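PDB 5H2A: KLLA0C04147p from Kluyveromyces lactis, which probably binds and transfers sterols as an OSBP-family lipid transport protein, the chain here being its ankyrin repeat domain. Local coordinates for residues Lys229-Lys237 with Asp251-Glu259. Sequence-based numbering, arbitrary orientation.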
ATOM      1  N   LYS A 229      -4.412   5.535  31.886  1.00 42.55           N
ATOM      2  CA  LYS A 229      -5.379   4.444  31.957  1.00 33.82           C
ATOM      3  C   LYS A 229      -5.374   3.612  30.681  1.00 30.19           C
ATOM      4  O   LYS A 229      -5.308   4.148  29.570  1.00 27.00           O
ATOM      5  CB  LYS A 229      -6.788   4.992  32.200  1.00 28.74           C
ATOM      6  CG  LYS A 229      -6.984   5.780  33.495  1.00 43.68           C
ATOM      7  CD  LYS A 229      -8.249   6.642  33.417  1.00 51.93           C
ATOM      8  CE  LYS A 229      -8.180   7.588  32.217  1.00 51.37           C
ATOM      9  NZ  LYS A 229      -9.380   8.448  31.969  1.00 50.32           N
ATOM     10  N   LEU A 230      -5.457   2.300  30.846  1.00 26.87           N
ATOM     11  CA  LEU A 230      -5.710   1.381  29.749  1.00 25.51           C
ATOM     12  C   LEU A 230      -7.187   1.431  29.347  1.00 19.38           C
ATOM     13  O   LEU A 230      -8.047   1.710  30.185  1.00 25.21           O
ATOM     14  CB  LEU A 230      -5.362  -0.041  30.160  1.00 30.25           C
ATOM     15  CG  LEU A 230      -3.920  -0.324  30.596  1.00 34.61           C
ATOM     16  CD1 LEU A 230      -3.801  -1.747  31.111  1.00 34.52           C
ATOM     17  CD2 LEU A 230      -2.978  -0.093  29.437  1.00 35.22           C
ATOM     18  N   PRO A 231      -7.504   1.133  28.077  1.00 24.28           N
ATOM     19  CA  PRO A 231      -8.920   1.050  27.678  1.00 21.63           C
ATOM     20  C   PRO A 231      -9.767   0.176  28.597  1.00 25.12           C
ATOM     21  O   PRO A 231     -10.908   0.533  28.916  1.00 24.54           O
ATOM     22  CB  PRO A 231      -8.834   0.481  26.254  1.00 22.64           C
ATOM     23  CG  PRO A 231      -7.527   1.038  25.734  1.00 25.17           C
ATOM     24  CD  PRO A 231      -6.597   0.961  26.926  1.00 28.27           C
ATOM     25  N   ILE A 232      -9.231  -0.961  29.044  1.00 23.20           N
ATOM     26  CA  ILE A 232     -10.024  -1.836  29.901  1.00 24.33           C
ATOM     27  C   ILE A 232     -10.259  -1.208  31.279  1.00 25.89           C
ATOM     28  O   ILE A 232     -11.270  -1.504  31.931  1.00 23.93           O
ATOM     29  CB  ILE A 232      -9.351  -3.222  29.991  1.00 28.27           C
ATOM     30  CG1 ILE A 232     -10.350  -4.267  30.523  1.00 30.90           C
ATOM     31  CG2 ILE A 232      -8.073  -3.139  30.832  1.00 26.76           C
ATOM     32  CD1 ILE A 232      -9.859  -5.703  30.419  1.00 37.32           C
ATOM     33  N   ASP A 233      -9.368  -0.317  31.739  1.00 25.43           N
ATOM     34  CA  ASP A 233      -9.609   0.409  32.988  1.00 30.54           C
ATOM     35  C   ASP A 233     -10.820   1.327  32.908  1.00 29.02           C
ATOM     36  O   ASP A 233     -11.283   1.813  33.945  1.00 29.06           O
ATOM     37  CB  ASP A 233      -8.401   1.275  33.384  1.00 34.35           C
ATOM     38  CG  ASP A 233      -7.144   0.464  33.655  1.00 44.10           C
ATOM     39  OD1 ASP A 233      -7.269  -0.691  34.118  1.00 37.48           O
ATOM     40  OD2 ASP A 233      -6.027   0.998  33.412  1.00 38.64           O
ATOM     41  N   LEU A 234     -11.312   1.629  31.705  1.00 24.58           N
ATOM     42  CA  LEU A 234     -12.437   2.552  31.571  1.00 24.57           C
ATOM     43  C   LEU A 234     -13.776   1.894  31.863  1.00 30.35           C
ATOM     44  O   LEU A 234     -14.767   2.604  32.034  1.00 29.63           O
ATOM     45  CB  LEU A 234     -12.457   3.152  30.156  1.00 29.26           C
ATOM     46  CG  LEU A 234     -11.126   3.752  29.700  1.00 30.36           C
ATOM     47  CD1 LEU A 234     -11.184   4.175  28.234  1.00 29.85           C
ATOM     48  CD2 LEU A 234     -10.749   4.924  30.585  1.00 34.83           C
ATOM     49  N   LEU A 235     -13.826   0.562  31.913  1.00 28.15           N
ATOM     50  CA  LEU A 235     -15.055  -0.167  32.195  1.00 31.98           C
ATOM     51  C   LEU A 235     -15.114  -0.526  33.677  1.00 29.24           C
ATOM     52  O   LEU A 235     -14.203  -1.185  34.196  1.00 34.45           O
ATOM     53  CB  LEU A 235     -15.127  -1.436  31.346  1.00 30.21           C
ATOM     54  CG  LEU A 235     -14.951  -1.209  29.848  1.00 28.12           C
ATOM     55  CD1 LEU A 235     -14.839  -2.536  29.115  1.00 31.36           C
ATOM     56  CD2 LEU A 235     -16.132  -0.398  29.334  1.00 33.95           C
ATOM     57  N   LYS A 236     -16.195  -0.120  34.340  1.00 36.56           N
ATOM     58  CA  LYS A 236     -16.359  -0.383  35.768  1.00 45.40           C
ATOM     59  C   LYS A 236     -16.499  -1.873  36.054  1.00 42.06           C
ATOM     60  O   LYS A 236     -17.151  -2.611  35.309  1.00 35.49           O
ATOM     61  CB  LYS A 236     -17.585   0.353  36.311  1.00 53.09           C
ATOM     62  CG  LYS A 236     -17.268   1.537  37.202  1.00 64.94           C
ATOM     63  CD  LYS A 236     -16.438   2.569  36.472  1.00 71.73           C
ATOM     64  CE  LYS A 236     -16.193   3.786  37.350  1.00 70.12           C
ATOM     65  NZ  LYS A 236     -17.319   4.774  37.204  1.00 71.55           N
ATOM     66  N   LYS A 237     -15.900  -2.308  37.161  1.00 42.87           N
ATOM     67  CA  LYS A 237     -15.948  -3.704  37.563  1.00 46.89           C
ATOM     68  C   LYS A 237     -17.345  -4.089  38.047  1.00 39.94           C
ATOM     69  O   LYS A 237     -18.045  -3.291  38.676  1.00 34.83           O
ATOM     70  CB  LYS A 237     -14.916  -3.973  38.662  1.00 54.24           C
ATOM     71  CG  LYS A 237     -14.818  -5.430  39.073  1.00 64.11           C
ATOM     72  CD  LYS A 237     -14.278  -5.589  40.484  1.00 66.02           C
ATOM     73  CE  LYS A 237     -14.841  -6.839  41.135  1.00 67.04           C
ATOM     74  NZ  LYS A 237     -16.255  -6.640  41.555  1.00 68.59           N
ATOM     75  N   ASP A 251     -20.729  -4.007  28.348  1.00 20.28           N
ATOM     76  CA  ASP A 251     -19.395  -3.885  28.925  1.00 19.49           C
ATOM     77  C   ASP A 251     -18.718  -5.241  29.052  1.00 25.34           C
ATOM     78  O   ASP A 251     -17.490  -5.335  28.930  1.00 20.38           O
ATOM     79  CB  ASP A 251     -19.472  -3.189  30.287  1.00 17.88           C
ATOM     80  CG  ASP A 251     -19.517  -1.670  30.158  1.00 26.07           C
ATOM     81  OD1 ASP A 251     -19.773  -1.179  29.034  1.00 24.08           O
ATOM     82  OD2 ASP A 251     -19.288  -0.961  31.165  1.00 28.64           O
ATOM     83  N   LEU A 252     -19.496  -6.302  29.289  1.00 22.36           N
ATOM     84  CA  LEU A 252     -18.885  -7.629  29.354  1.00 20.72           C
ATOM     85  C   LEU A 252     -18.267  -8.003  28.014  1.00 23.62           C
ATOM     86  O   LEU A 252     -17.145  -8.522  27.959  1.00 24.39           O
ATOM     87  CB  LEU A 252     -19.912  -8.674  29.787  1.00 21.38           C
ATOM     88  CG  LEU A 252     -19.312 -10.083  29.842  1.00 26.13           C
ATOM     89  CD1 LEU A 252     -18.168 -10.105  30.836  1.00 25.40           C
ATOM     90  CD2 LEU A 252     -20.376 -11.122  30.210  1.00 25.41           C
ATOM     91  N   GLU A 253     -18.969  -7.725  26.917  1.00 20.20           N
ATOM     92  CA  GLU A 253     -18.414  -8.069  25.615  1.00 23.37           C
ATOM     93  C   GLU A 253     -17.148  -7.268  25.333  1.00 27.56           C
ATOM     94  O   GLU A 253     -16.159  -7.818  24.832  1.00 23.41           O
ATOM     95  CB  GLU A 253     -19.448  -7.859  24.511  1.00 28.57           C
ATOM     96  CG  GLU A 253     -18.874  -8.174  23.132  1.00 33.76           C
ATOM     97  CD  GLU A 253     -19.938  -8.423  22.080  1.00 50.13           C
ATOM     98  OE1 GLU A 253     -21.127  -8.123  22.342  1.00 48.38           O
ATOM     99  OE2 GLU A 253     -19.574  -8.922  20.988  1.00 58.00           O
ATOM    100  N   LEU A 254     -17.161  -5.969  25.654  1.00 20.45           N
ATOM    101  CA  LEU A 254     -15.965  -5.144  25.480  1.00 19.24           C
ATOM    102  C   LEU A 254     -14.818  -5.658  26.336  1.00 21.23           C
ATOM    103  O   LEU A 254     -13.671  -5.699  25.884  1.00 20.85           O
ATOM    104  CB  LEU A 254     -16.275  -3.687  25.844  1.00 15.97           C
ATOM    105  CG  LEU A 254     -17.282  -3.012  24.909  1.00 18.74           C
ATOM    106  CD1 LEU A 254     -17.839  -1.691  25.508  1.00 19.23           C
ATOM    107  CD2 LEU A 254     -16.598  -2.743  23.568  1.00 20.20           C
ATOM    108  N   LYS A 255     -15.107  -6.034  27.584  1.00 18.44           N
ATOM    109  CA  LYS A 255     -14.063  -6.572  28.453  1.00 22.95           C
ATOM    110  C   LYS A 255     -13.429  -7.822  27.842  1.00 23.10           C
ATOM    111  O   LYS A 255     -12.197  -7.950  27.799  1.00 21.81           O
ATOM    112  CB  LYS A 255     -14.658  -6.867  29.833  1.00 23.57           C
ATOM    113  CG  LYS A 255     -13.817  -7.731  30.757  1.00 38.64           C
ATOM    114  CD  LYS A 255     -14.360  -7.646  32.194  1.00 48.44           C
ATOM    115  CE  LYS A 255     -13.832  -8.762  33.093  1.00 57.92           C
ATOM    116  NZ  LYS A 255     -14.701  -9.983  33.070  1.00 65.54           N
ATOM    117  N   LYS A 256     -14.259  -8.754  27.363  1.00 23.40           N
ATOM    118  CA  LYS A 256     -13.736  -9.987  26.770  1.00 29.24           C
ATOM    119  C   LYS A 256     -12.898  -9.695  25.534  1.00 30.71           C
ATOM    120  O   LYS A 256     -11.841 -10.308  25.324  1.00 24.47           O
ATOM    121  CB  LYS A 256     -14.890 -10.929  26.415  1.00 23.76           C
ATOM    122  CG  LYS A 256     -15.563 -11.581  27.625  1.00 32.16           C
ATOM    123  CD  LYS A 256     -16.474 -12.729  27.193  1.00 41.23           C
ATOM    124  CE  LYS A 256     -17.490 -13.076  28.273  1.00 49.67           C
ATOM    125  NZ  LYS A 256     -16.824 -13.553  29.520  1.00 54.16           N
ATOM    126  N   MET A 257     -13.357  -8.766  24.695  1.00 21.02           N
ATOM    127  CA  MET A 257     -12.591  -8.390  23.506  1.00 22.78           C
ATOM    128  C   MET A 257     -11.248  -7.777  23.877  1.00 24.08           C
ATOM    129  O   MET A 257     -10.225  -8.045  23.226  1.00 22.76           O
ATOM    130  CB  MET A 257     -13.387  -7.391  22.667  1.00 22.99           C
ATOM    131  CG  MET A 257     -14.653  -7.918  22.048  1.00 44.64           C
ATOM    132  SD  MET A 257     -15.678  -6.521  21.547  1.00 45.48           S
ATOM    133  CE  MET A 257     -14.360  -5.340  21.246  1.00 13.27           C
ATOM    134  N   LEU A 258     -11.232  -6.936  24.909  1.00 22.19           N
ATOM    135  CA  LEU A 258      -9.980  -6.284  25.299  1.00 20.41           C
ATOM    136  C   LEU A 258      -9.013  -7.278  25.924  1.00 28.81           C
ATOM    137  O   LEU A 258      -7.795  -7.182  25.713  1.00 25.46           O
ATOM    138  CB  LEU A 258     -10.272  -5.135  26.264  1.00 18.34           C
ATOM    139  CG  LEU A 258     -10.948  -3.938  25.575  1.00 18.99           C
ATOM    140  CD1 LEU A 258     -11.464  -2.951  26.602  1.00 17.19           C
ATOM    141  CD2 LEU A 258      -9.929  -3.271  24.632  1.00 19.97           C
ATOM    142  N   GLU A 259      -9.539  -8.236  26.692  1.00 22.09           N
ATOM    143  CA  GLU A 259      -8.691  -9.249  27.308  1.00 23.82           C
ATOM    144  C   GLU A 259      -8.065 -10.150  26.254  1.00 26.78           C
ATOM    145  O   GLU A 259      -6.865 -10.448  26.322  1.00 30.82           O
ATOM    146  CB  GLU A 259      -9.501 -10.063  28.317  1.00 23.17           C
ATOM    147  CG  GLU A 259      -9.715  -9.353  29.628  1.00 28.54           C
ATOM    148  CD  GLU A 259     -10.733 -10.060  30.539  1.00 37.91           C
ATOM    149  OE1 GLU A 259     -11.374 -11.044  30.100  1.00 37.26           O
ATOM    150  OE2 GLU A 259     -10.892  -9.617  31.694  1.00 40.14           O
TER
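L235 lays its two methyls against one side of helix 249-268: CD1 sits 3.8 Å from L254 CB and equally close to K255 N, while CD2 lies over the face of the D251 carboxylate, 3.7 Å from each of CG, OD1 and OD2. A branched leucine suits this place because its two arms reach two different surfaces. One turn further along, buried L258 offers both methyls, CD1 3.8 Å from I232 CA and CD2 4.2 Å from P231 CB. I232 holds CG1 anti to its backbone N (chi1 -163°) and continues extended, which carries CD1 to 3.7 Å from E259 CG; the side chains cross at about a right angle, apolar carbon against apolar carbon, and no hydrogen bond joins the segments.

Further out, R206 touches L235 and forms a salt bridge with D251 OD1, which helps hold the carboxylate against the leucine. The turn itself is tied by L230 N to D233 OD2 at 2.9 Å, the donor standing above the carboxylate plane. P231, a compact ring, packs between L258 and L199 and H200 of helix 198-204. The loop after helix 208-215 thus folds back on the last helix, within the helical stack of the ankyrin repeat domain.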